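Local structure of processed glycerol phosphate lipoteichoic acid synthase 2 (Bacillus subtilis, 2W8D) at residues A[75-80]-A[258-263]; A[94-99]-A[343-348]. The protein belongs to the sulfatase family of the alkaline phosphatase clan and binds a magnesium ion in its C-terminal domain. One frame throughout, in Å; residues are numbered along the deposited sequence.

Interaction 1 of 2, residues A[75-80]-A[258-263]; sequences FFHQTG and DHYGIS. With MG (magnesium ion), chain C.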
ATOM      1  N   PHE A  75       9.489  -4.843   2.342  1.00 13.51           N
ATOM      2  CA  PHE A  75       8.698  -3.767   1.782  1.00 13.84           C
ATOM      3  C   PHE A  75       8.186  -2.915   2.949  1.00 13.73           C
ATOM      4  O   PHE A  75       7.709  -3.442   3.927  1.00 15.22           O
ATOM      5  CB  PHE A  75       7.552  -4.357   0.942  1.00 13.36           C
ATOM      6  CG  PHE A  75       6.558  -3.347   0.481  1.00 12.54           C
ATOM      7  CD1 PHE A  75       6.791  -2.587  -0.662  1.00 12.01           C
ATOM      8  CD2 PHE A  75       5.386  -3.156   1.180  1.00 11.73           C
ATOM      9  CE1 PHE A  75       5.869  -1.642  -1.094  1.00 11.88           C
ATOM     10  CE2 PHE A  75       4.446  -2.205   0.766  1.00  9.20           C
ATOM     11  CZ  PHE A  75       4.682  -1.455  -0.355  1.00 12.75           C
ATOM     12  N   PHE A  76       8.333  -1.608   2.852  1.00 13.66           N
ATOM     13  CA  PHE A  76       8.080  -0.717   3.953  1.00 13.75           C
ATOM     14  C   PHE A  76       6.946   0.268   3.642  1.00 13.76           C
ATOM     15  O   PHE A  76       6.891   0.844   2.547  1.00 13.34           O
ATOM     16  CB  PHE A  76       9.381   0.054   4.294  1.00 13.59           C
ATOM     17  CG  PHE A  76      10.496  -0.839   4.809  1.00 14.88           C
ATOM     18  CD1 PHE A  76      10.763  -0.925   6.184  1.00 13.94           C
ATOM     19  CD2 PHE A  76      11.278  -1.599   3.923  1.00 12.30           C
ATOM     20  CE1 PHE A  76      11.783  -1.772   6.673  1.00 13.25           C
ATOM     21  CE2 PHE A  76      12.299  -2.439   4.403  1.00 12.50           C
ATOM     22  CZ  PHE A  76      12.545  -2.522   5.777  1.00 14.89           C
ATOM     23  N   HIS A  77       6.082   0.530   4.623  1.00 14.07           N
ATOM     24  CA  HIS A  77       5.148   1.665   4.461  1.00 15.31           C
ATOM     25  C   HIS A  77       5.924   3.002   4.541  1.00 16.09           C
ATOM     26  O   HIS A  77       6.934   3.102   5.221  1.00 15.64           O
ATOM     27  CB  HIS A  77       4.010   1.615   5.481  1.00 14.61           C
ATOM     28  CG  HIS A  77       4.403   2.104   6.839  1.00 16.69           C
ATOM     29  ND1 HIS A  77       4.295   3.433   7.209  1.00 15.99           N
ATOM     30  CD2 HIS A  77       4.918   1.450   7.910  1.00 13.56           C
ATOM     31  CE1 HIS A  77       4.725   3.575   8.450  1.00 16.24           C
ATOM     32  NE2 HIS A  77       5.124   2.391   8.892  1.00 17.02           N
ATOM     33  N   GLN A  78       5.454   4.023   3.838  1.00 16.94           N
ATOM     34  CA  GLN A  78       6.142   5.308   3.863  1.00 17.46           C
ATOM     35  C   GLN A  78       5.200   6.424   4.293  1.00 18.01           C
ATOM     36  O   GLN A  78       5.426   7.586   3.946  1.00 19.12           O
ATOM     37  CB  GLN A  78       6.761   5.601   2.484  1.00 17.23           C
ATOM     38  CG  GLN A  78       7.790   4.534   2.026  1.00 16.70           C
ATOM     39  CD  GLN A  78       8.231   4.745   0.611  1.00 17.91           C
ATOM     40  OE1 GLN A  78       7.425   4.621  -0.325  1.00 19.22           O
ATOM     41  NE2 GLN A  78       9.506   5.098   0.427  1.00 16.39           N
ATOM     42  N   THR A  79       4.172   6.068   5.060  1.00 17.34           N
ATOM     43  CA  THR A  79       3.121   6.977   5.457  1.00 18.18           C
ATOM     44  C   THR A  79       3.523   7.928   6.563  1.00 19.65           C
ATOM     45  O   THR A  79       4.500   7.683   7.306  1.00 19.36           O
ATOM     46  CB  THR A  79       1.821   6.224   5.918  1.00 18.47           C
ATOM     47  OG1 THR A  79       2.088   5.495   7.111  1.00 19.49           O
ATOM     48  CG2 THR A  79       1.274   5.265   4.817  1.00 16.22           C
ATOM     49  N   GLY A  80       2.772   9.028   6.645  1.00 20.15           N
ATOM     50  CA  GLY A  80       2.886  10.000   7.738  1.00 20.82           C
ATOM     51  C   GLY A  80       1.514  10.115   8.413  1.00 21.41           C
ATOM     52  O   GLY A  80       0.795   9.094   8.635  1.00 22.22           O
ATOM     53  N   ASP A 258      -1.276  -1.309   5.150  1.00 16.51           N
ATOM     54  CA  ASP A 258      -1.192   0.156   4.882  1.00 17.08           C
ATOM     55  C   ASP A 258      -0.143   0.904   5.747  1.00 16.90           C
ATOM     56  O   ASP A 258       0.518   1.831   5.268  1.00 16.73           O
ATOM     57  CB  ASP A 258      -2.580   0.823   4.887  1.00 16.34           C
ATOM     58  CG  ASP A 258      -3.306   0.687   6.218  1.00 17.93           C
ATOM     59  OD1 ASP A 258      -2.908  -0.154   7.066  1.00 18.75           O
ATOM     60  OD2 ASP A 258      -4.268   1.459   6.442  1.00 17.02           O
ATOM     61  N   HIS A 259       0.055   0.467   6.997  1.00 17.14           N
ATOM     62  CA  HIS A 259       1.041   1.113   7.883  1.00 17.36           C
ATOM     63  C   HIS A 259       1.079   0.303   9.141  1.00 18.06           C
ATOM     64  O   HIS A 259       0.339  -0.678   9.226  1.00 18.18           O
ATOM     65  CB  HIS A 259       0.570   2.542   8.222  1.00 16.60           C
ATOM     66  CG  HIS A 259      -0.862   2.574   8.643  1.00 16.86           C
ATOM     67  ND1 HIS A 259      -1.279   2.189   9.911  1.00 14.06           N
ATOM     68  CD2 HIS A 259      -1.985   2.840   7.933  1.00 10.23           C
ATOM     69  CE1 HIS A 259      -2.595   2.278   9.976  1.00 14.33           C
ATOM     70  NE2 HIS A 259      -3.050   2.657   8.786  1.00 14.96           N
ATOM     71  N   TYR A 260       1.866   0.711  10.148  1.00 17.42           N
ATOM     72  CA  TYR A 260       1.931  -0.121  11.361  1.00 17.81           C
ATOM     73  C   TYR A 260       0.628  -0.074  12.109  1.00 17.24           C
ATOM     74  O   TYR A 260      -0.052   0.924  12.072  1.00 18.00           O
ATOM     75  CB  TYR A 260       3.074   0.289  12.313  1.00 17.82           C
ATOM     76  CG  TYR A 260       2.899   1.690  12.855  1.00 19.07           C
ATOM     77  CD1 TYR A 260       2.234   1.896  14.043  1.00 22.42           C
ATOM     78  CD2 TYR A 260       3.338   2.813  12.134  1.00 23.37           C
ATOM     79  CE1 TYR A 260       2.058   3.190  14.571  1.00 26.17           C
ATOM     80  CE2 TYR A 260       3.152   4.138  12.636  1.00 27.47           C
ATOM     81  CZ  TYR A 260       2.508   4.284  13.870  1.00 28.19           C
ATOM     82  OH  TYR A 260       2.280   5.489  14.421  1.00 31.60           O
ATOM     83  N   GLY A 261       0.304  -1.139  12.827  1.00 17.20           N
ATOM     84  CA  GLY A 261      -0.815  -1.103  13.745  1.00 17.01           C
ATOM     85  C   GLY A 261      -0.368  -0.886  15.188  1.00 17.75           C
ATOM     86  O   GLY A 261      -1.112  -0.316  16.001  1.00 17.72           O
ATOM     87  N   ILE A 262       0.835  -1.360  15.515  1.00 17.59           N
ATOM     88  CA  ILE A 262       1.339  -1.298  16.882  1.00 17.08           C
ATOM     89  C   ILE A 262       2.457  -0.244  17.019  1.00 17.39           C
ATOM     90  O   ILE A 262       3.593  -0.476  16.576  1.00 16.95           O
ATOM     91  CB  ILE A 262       1.895  -2.674  17.330  1.00 17.53           C
ATOM     92  CG1 ILE A 262       0.919  -3.824  17.000  1.00 15.47           C
ATOM     93  CG2 ILE A 262       2.239  -2.633  18.831  1.00 14.97           C
ATOM     94  CD1 ILE A 262      -0.434  -3.682  17.710  1.00 13.09           C
ATOM     95  N   SER A 263       2.155   0.876  17.675  1.00 17.07           N
ATOM     96  CA  SER A 263       3.161   1.920  17.909  1.00 16.91           C
ATOM     97  C   SER A 263       4.163   1.593  19.037  1.00 17.16           C
ATOM     98  O   SER A 263       4.102   0.525  19.671  1.00 17.55           O
ATOM     99  CB  SER A 263       2.476   3.249  18.168  1.00 16.43           C
ATOM    100  OG  SER A 263       1.900   3.274  19.449  1.00 17.37           O
TER
HETATM  101 MG    MG C1636      -5.152   2.164   8.240  1.00 14.90          MG
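H77 lays one face of its imidazole over the backbone of H259 and Y260. The CH-pi contact comes from H259 CA, 3.9 Å from the ring centroid and 23° off the normal; Y260 N lies over the same face, nearer the rim. H77 NE2 lies at the edge of the Y260 ring, near its plane, 3.7 Å from Y260 CD2; the two rings are oblique, their planes at 50°. T79 adds van der Waals contacts, OG1 to H259 CB at 3.5 Å and CG2 to the carbonyl O of D258. Polar bonds brace each side separately. H77 ND1 and T79 OG1 are hydrogen-bonded at 3.0 Å, T79 N adds a weak bond to H77 ND1, and H77 NE2 is bonded to Q288. On the other segment H259 ND1 donates to Y260 O at 2.8 Å, from 42° above the carbonyl plane, and Y260 OH reaches K83. Magnesium is bound by D258 OD2 at 2.1 Å and H259 NE2 at 2.2 Å; E40 and phosphothreonine T84 also belong to the site. S41 N donates to D258 OD1, helping to position the metal-binding carboxylate. Donation from ND1 leaves H259 NE2 for magnesium and would probably make the imidazole a stronger ligand.

Interaction 2 of 2, residues A[94-99]-A[343-348]; sequences SLYPLA and VIPFRN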
ATOM      1  N   SER A  94       2.533   7.453  -6.929  1.00 16.59           N
ATOM      2  CA  SER A  94       3.983   7.289  -6.779  1.00 16.32           C
ATOM      3  C   SER A  94       4.611   8.629  -6.406  1.00 16.07           C
ATOM      4  O   SER A  94       5.631   9.060  -6.949  1.00 16.32           O
ATOM      5  CB  SER A  94       4.611   6.664  -8.032  1.00 15.60           C
ATOM      6  OG  SER A  94       5.918   6.206  -7.755  1.00 17.31           O
ATOM      7  N   LEU A  95       3.932   9.303  -5.495  1.00 16.66           N
ATOM      8  CA  LEU A  95       4.390  10.547  -4.904  1.00 16.66           C
ATOM      9  C   LEU A  95       4.176  10.480  -3.400  1.00 16.51           C
ATOM     10  O   LEU A  95       3.184   9.945  -2.921  1.00 16.08           O
ATOM     11  CB  LEU A  95       3.635  11.742  -5.474  1.00 17.01           C
ATOM     12  CG  LEU A  95       3.815  12.128  -6.937  1.00 18.81           C
ATOM     13  CD1 LEU A  95       2.824  13.266  -7.260  1.00 15.91           C
ATOM     14  CD2 LEU A  95       5.283  12.524  -7.190  1.00 18.69           C
ATOM     15  N   TYR A  96       5.124  11.024  -2.655  1.00 16.92           N
ATOM     16  CA  TYR A  96       5.042  11.027  -1.199  1.00 16.69           C
ATOM     17  C   TYR A  96       3.918  11.930  -0.666  1.00 17.29           C
ATOM     18  O   TYR A  96       3.605  12.975  -1.244  1.00 16.16           O
ATOM     19  CB  TYR A  96       6.391  11.451  -0.594  1.00 16.24           C
ATOM     20  CG  TYR A  96       7.437  10.416  -0.812  1.00 15.07           C
ATOM     21  CD1 TYR A  96       7.635   9.397   0.125  1.00 17.32           C
ATOM     22  CD2 TYR A  96       8.208  10.422  -1.966  1.00 12.57           C
ATOM     23  CE1 TYR A  96       8.597   8.403  -0.089  1.00 18.24           C
ATOM     24  CE2 TYR A  96       9.141   9.454  -2.199  1.00 13.77           C
ATOM     25  CZ  TYR A  96       9.354   8.454  -1.269  1.00 16.83           C
ATOM     26  OH  TYR A  96      10.308   7.496  -1.518  1.00 17.28           O
ATOM     27  N   PRO A  97       3.311  11.512   0.451  1.00 17.83           N
ATOM     28  CA  PRO A  97       2.305  12.291   1.163  1.00 17.96           C
ATOM     29  C   PRO A  97       2.972  13.473   1.859  1.00 18.24           C
ATOM     30  O   PRO A  97       4.186  13.664   1.735  1.00 18.36           O
ATOM     31  CB  PRO A  97       1.809  11.302   2.211  1.00 18.13           C
ATOM     32  CG  PRO A  97       3.051  10.489   2.519  1.00 18.31           C
ATOM     33  CD  PRO A  97       3.667  10.268   1.167  1.00 17.31           C
ATOM     34  N   LEU A  98       2.197  14.279   2.571  1.00 18.95           N
ATOM     35  CA  LEU A  98       2.785  15.465   3.234  1.00 19.11           C
ATOM     36  C   LEU A  98       3.601  15.043   4.467  1.00 18.37           C
ATOM     37  O   LEU A  98       3.298  14.030   5.089  1.00 18.28           O
ATOM     38  CB  LEU A  98       1.691  16.452   3.647  1.00 19.06           C
ATOM     39  CG  LEU A  98       0.772  17.079   2.595  1.00 18.66           C
ATOM     40  CD1 LEU A  98      -0.294  17.909   3.271  1.00 15.51           C
ATOM     41  CD2 LEU A  98       1.610  18.006   1.742  1.00 19.06           C
ATOM     42  N   ALA A  99       4.622  15.817   4.792  1.00 18.18           N
ATOM     43  CA  ALA A  99       5.408  15.619   5.983  1.00 19.91           C
ATOM     44  C   ALA A  99       4.604  15.803   7.280  1.00 20.61           C
ATOM     45  O   ALA A  99       4.927  15.135   8.269  1.00 21.70           O
ATOM     46  CB  ALA A  99       6.676  16.563   5.992  1.00 19.40           C
ATOM     47  N   VAL A 343      17.415   2.000  -1.472  1.00 19.53           N
ATOM     48  CA  VAL A 343      17.551   2.909  -0.367  1.00 18.96           C
ATOM     49  C   VAL A 343      16.145   3.521  -0.181  1.00 20.22           C
ATOM     50  O   VAL A 343      15.706   4.311  -1.008  1.00 20.33           O
ATOM     51  CB  VAL A 343      18.607   4.007  -0.681  1.00 18.21           C
ATOM     52  CG1 VAL A 343      18.820   4.887   0.508  1.00 17.23           C
ATOM     53  CG2 VAL A 343      19.978   3.380  -1.111  1.00 17.38           C
ATOM     54  N   ILE A 344      15.447   3.142   0.896  1.00 20.06           N
ATOM     55  CA  ILE A 344      14.012   3.395   1.006  1.00 18.92           C
ATOM     56  C   ILE A 344      13.751   4.555   1.943  1.00 19.42           C
ATOM     57  O   ILE A 344      13.966   4.440   3.138  1.00 19.91           O
ATOM     58  CB  ILE A 344      13.208   2.145   1.469  1.00 19.12           C
ATOM     59  CG1 ILE A 344      13.632   0.852   0.725  1.00 17.95           C
ATOM     60  CG2 ILE A 344      11.720   2.354   1.280  1.00 17.02           C
ATOM     61  CD1 ILE A 344      13.590   0.954  -0.770  1.00 17.36           C
ATOM     62  N   PRO A 345      13.295   5.695   1.405  1.00 19.63           N
ATOM     63  CA  PRO A 345      12.970   6.791   2.338  1.00 19.91           C
ATOM     64  C   PRO A 345      11.763   6.476   3.192  1.00 19.82           C
ATOM     65  O   PRO A 345      10.835   5.772   2.740  1.00 20.37           O
ATOM     66  CB  PRO A 345      12.608   7.967   1.422  1.00 18.98           C
ATOM     67  CG  PRO A 345      13.117   7.615   0.086  1.00 19.61           C
ATOM     68  CD  PRO A 345      13.180   6.104  -0.009  1.00 19.29           C
ATOM     69  N   PHE A 346      11.797   7.016   4.407  1.00 19.63           N
ATOM     70  CA  PHE A 346      10.634   7.199   5.276  1.00 19.18           C
ATOM     71  C   PHE A 346      10.180   8.649   5.172  1.00 18.72           C
ATOM     72  O   PHE A 346      10.987   9.546   4.874  1.00 18.50           O
ATOM     73  CB  PHE A 346      11.029   6.927   6.726  1.00 19.39           C
ATOM     74  CG  PHE A 346      11.200   5.486   7.049  1.00 21.30           C
ATOM     75  CD1 PHE A 346      11.189   4.518   6.045  1.00 24.90           C
ATOM     76  CD2 PHE A 346      11.380   5.079   8.378  1.00 23.36           C
ATOM     77  CE1 PHE A 346      11.370   3.137   6.349  1.00 24.95           C
ATOM     78  CE2 PHE A 346      11.552   3.724   8.697  1.00 24.62           C
ATOM     79  CZ  PHE A 346      11.534   2.747   7.672  1.00 24.90           C
ATOM     80  N   ARG A 347       8.900   8.911   5.412  1.00 18.58           N
ATOM     81  CA  ARG A 347       8.404  10.288   5.295  1.00 18.59           C
ATOM     82  C   ARG A 347       9.194  11.320   6.172  1.00 19.15           C
ATOM     83  O   ARG A 347       9.388  12.466   5.776  1.00 18.66           O
ATOM     84  CB  ARG A 347       6.875  10.371   5.567  1.00 18.17           C
ATOM     85  CG  ARG A 347       6.244  11.713   5.157  1.00 16.17           C
ATOM     86  CD  ARG A 347       7.344  12.529   4.468  1.00 19.88           C
ATOM     87  NE  ARG A 347       6.866  13.196   3.309  1.00 20.74           N
ATOM     88  CZ  ARG A 347       7.497  14.148   2.656  1.00 19.43           C
ATOM     89  NH1 ARG A 347       8.694  14.573   3.035  1.00 19.25           N
ATOM     90  NH2 ARG A 347       6.880  14.686   1.621  1.00 18.64           N
ATOM     91  N   ASN A 348       9.640  10.926   7.355  1.00 19.07           N
ATOM     92  CA  ASN A 348      10.274  11.903   8.211  1.00 20.13           C
ATOM     93  C   ASN A 348      11.775  12.091   7.881  1.00 20.49           C
ATOM     94  O   ASN A 348      12.464  12.812   8.580  1.00 20.75           O
ATOM     95  CB  ASN A 348      10.085  11.533   9.682  1.00 19.50           C
ATOM     96  CG  ASN A 348      10.859  10.273  10.056  1.00 20.94           C
ATOM     97  OD1 ASN A 348      11.525   9.662   9.195  1.00 19.24           O
ATOM     98  ND2 ASN A 348      10.771   9.871  11.330  1.00 16.83           N
TER
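R347 reaches across to P97 and grips its carbonyl side-on, NE and NH2 both bonding the one oxygen. R347 NH2 to P97 O is 2.9 Å and lies nearly on the C=O axis (168°), whereas R347 NE, 3.1 Å from P97 O, comes from above the carbonyl plane. P97 O itself sits at the guanidinium edge, in its plane. R347 CG, anti to the backbone N (chi1 -167°), lies 3.7 Å from L98 O, and the chain bends at chi2 and chi3 before the guanidinium meets P97 O. A99 N lies over one guanidinium face, 3.8 Å from R347 NE, and the methyl of A99 is near R347 NH1. A salt bridge from NH2 to D393 gives the charge a second partner. Y96 and P345 meet at about a right angle: Y96 OH comes 3.2 Å from P345 CG, a tight approach, and is hydrogen-bonded to E388. Helix 380-397, which supplies D393 and E388, thus ties into both pairs. The contact joins the loop after helix 86-93 to the edge strand 344-345 of the small antiparallel sheet, as expected where the smaller C-terminal sheet of a sulfatase-type fold packs against the main alpha/beta domain.

The segments of interactions 1 and 2 alternate along the chain, and the centres of the two contacts are 11 Å apart. Q78 joins them: it leaves the loop of interaction 1 between H77 and T79, and its NE2 probably hydrogen-bonds P345 O at 2.8 Å, with a weak bond to Y96 OH. Q78 O also packs on R347 CB at 3.5 Å. Helix 86-93 is shared as well, since T79 and P97 both touch D86 and M90. Only interaction 1 supplies magnesium ligands; the side chain of P97 in interaction 2 remains about 13 Å from the ion. Interaction 2 thus lies outside the metal's first shell, and Q78 links interaction 1 to the C-terminal sheet.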